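Local structure of class II aldolase/adducin N-terminal domain-containing protein (Thermoplasma acidophilum, 3M4R) at residues Ser56-Lys61 / Leu119-Pro124. The protein binds a zinc ion in this N-terminal class II aldolase/adducin-type domain, while the full-length protein is probably an oxidoreductase of the short-chain dehydrogenase/reductase family. Residues are numbered along the deposited sequence; the frame is centred on the assembly and turned at random.
Sequences SVLRVK and LHAFLP
His120, in the last turn of helix 117-121, meets the strand with two parts of its side chain. Its CB lies against both methyls of Leu58, 4.0 Å from CD2 and 4.2 Å from CD1, the two side chains crossing at about a right angle. Its imidazole passes Val60, whose CG2 sits over one face of the ring, 4.3 Å from His120 CD2. With CG anti to the carbonyl carbon (chi1 -66°), the ring lies where ND1 is hydrogen-bonded to Ser42 OG and NE2 to Asn40 OD1, both of strand 40-48. Both ring nitrogens are thus satisfied within the buried interface, and the two bonds fix the rotation of the ring. One residue on, Ala121 meets the CD2 branch of Leu58: CD2 is 3.9 Å from Ala121 N and 4.0 Å from Ala121 CB. With CG anti to the backbone N (chi1 -179°), Leu58 presents its two methyls to the helix. Met80 of helix 80-85 touches both Leu58 and Ala121. At the end of the helix, Lys44 NZ is hydrogen-bonded to His120 O and, past it, to Leu123 O, tying the turn to strand 40-48. The contact seats a short helix against the mixed sheet of the class II aldolase fold, beside the zinc site: Glu116, immediately before that helix, and His130, which touches His120, bind the metal together with His132 and His188.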
# COMPACT_ATOMS: atom_id res chain seq x y z
N SER A 56 -13.41 -8.25 -10.09
CA SER A 56 -12.18 -8.04 -9.38
C SER A 56 -12.28 -6.74 -8.54
O SER A 56 -12.64 -5.71 -9.07
CB SER A 56 -11.03 -7.95 -10.39
OG SER A 56 -9.86 -7.68 -9.69
N VAL A 57 -12.08 -6.86 -7.23
CA VAL A 57 -12.34 -5.76 -6.31
C VAL A 57 -11.03 -5.50 -5.55
O VAL A 57 -10.39 -6.45 -5.08
CB VAL A 57 -13.46 -6.07 -5.32
CG1 VAL A 57 -13.65 -4.96 -4.31
CG2 VAL A 57 -14.86 -6.33 -6.08
N LEU A 58 -10.66 -4.23 -5.45
CA LEU A 58 -9.63 -3.78 -4.58
C LEU A 58 -10.26 -3.39 -3.28
O LEU A 58 -11.02 -2.45 -3.19
CB LEU A 58 -8.83 -2.58 -5.16
CG LEU A 58 -7.68 -2.04 -4.29
CD1 LEU A 58 -6.45 -3.00 -4.32
CD2 LEU A 58 -7.33 -0.62 -4.80
N ARG A 59 -9.95 -4.14 -2.24
CA ARG A 59 -10.41 -3.84 -0.89
C ARG A 59 -9.28 -3.06 -0.24
O ARG A 59 -8.20 -3.60 0.05
CB ARG A 59 -10.71 -5.14 -0.12
CG ARG A 59 -12.07 -5.82 -0.45
CD ARG A 59 -13.24 -5.09 0.21
NE ARG A 59 -14.52 -5.44 -0.39
CZ ARG A 59 -15.70 -4.87 -0.13
NH1 ARG A 59 -15.83 -3.94 0.78
NH2 ARG A 59 -16.79 -5.25 -0.82
N VAL A 60 -9.50 -1.77 -0.05
CA VAL A 60 -8.47 -0.85 0.35
C VAL A 60 -8.89 -0.18 1.64
O VAL A 60 -10.06 0.09 1.86
CB VAL A 60 -8.17 0.21 -0.72
CG1 VAL A 60 -9.42 1.12 -0.99
CG2 VAL A 60 -6.98 1.09 -0.34
N LYS A 61 -7.90 0.08 2.49
CA LYS A 61 -8.12 0.74 3.76
C LYS A 61 -8.92 2.01 3.61
O LYS A 61 -8.67 2.76 2.70
CB LYS A 61 -6.76 1.06 4.40
CG LYS A 61 -6.87 1.54 5.80
CD LYS A 61 -6.47 2.92 5.91
CE LYS A 61 -6.27 3.33 7.36
NZ LYS A 61 -7.08 4.59 7.59
N LEU A 119 -2.08 3.95 -5.54
CA LEU A 119 -0.79 3.23 -5.34
C LEU A 119 -1.01 1.73 -5.33
O LEU A 119 -0.18 0.91 -5.83
CB LEU A 119 -0.10 3.62 -4.02
CG LEU A 119 0.27 5.08 -3.77
CD1 LEU A 119 0.90 5.28 -2.36
CD2 LEU A 119 1.18 5.61 -4.88
N HIS A 120 -2.14 1.36 -4.76
CA HIS A 120 -2.52 -0.04 -4.59
C HIS A 120 -3.04 -0.67 -5.89
O HIS A 120 -2.67 -1.83 -6.28
CB HIS A 120 -3.57 -0.09 -3.49
CG HIS A 120 -3.02 0.30 -2.15
ND1 HIS A 120 -2.57 -0.64 -1.24
CD2 HIS A 120 -2.83 1.51 -1.57
CE1 HIS A 120 -2.12 -0.01 -0.16
NE2 HIS A 120 -2.26 1.30 -0.33
N ALA A 121 -3.92 0.06 -6.53
CA ALA A 121 -4.60 -0.45 -7.75
C ALA A 121 -3.60 -0.70 -8.85
O ALA A 121 -3.73 -1.67 -9.59
CB ALA A 121 -5.72 0.54 -8.25
N PHE A 122 -2.60 0.17 -8.94
CA PHE A 122 -1.65 0.17 -10.04
C PHE A 122 -0.43 -0.75 -9.83
O PHE A 122 0.39 -0.82 -10.71
CB PHE A 122 -1.11 1.57 -10.29
CG PHE A 122 -2.11 2.54 -10.88
CD1 PHE A 122 -3.30 2.13 -11.45
CD2 PHE A 122 -1.80 3.88 -10.91
CE1 PHE A 122 -4.16 3.06 -12.01
CE2 PHE A 122 -2.64 4.82 -11.46
CZ PHE A 122 -3.82 4.41 -12.01
N LEU A 123 -0.36 -1.47 -8.73
CA LEU A 123 0.69 -2.48 -8.54
C LEU A 123 0.06 -3.86 -8.66
O LEU A 123 -0.92 -4.18 -7.95
CB LEU A 123 1.33 -2.31 -7.17
CG LEU A 123 2.28 -1.11 -7.06
CD1 LEU A 123 2.69 -0.89 -5.57
CD2 LEU A 123 3.47 -1.34 -7.94
N PRO A 124 0.60 -4.70 -9.58
CA PRO A 124 -0.10 -5.92 -9.93
C PRO A 124 0.31 -7.09 -9.05
O PRO A 124 0.81 -8.13 -9.58
CB PRO A 124 0.37 -6.17 -11.38
CG PRO A 124 1.75 -5.69 -11.38
CD PRO A 124 1.69 -4.43 -10.53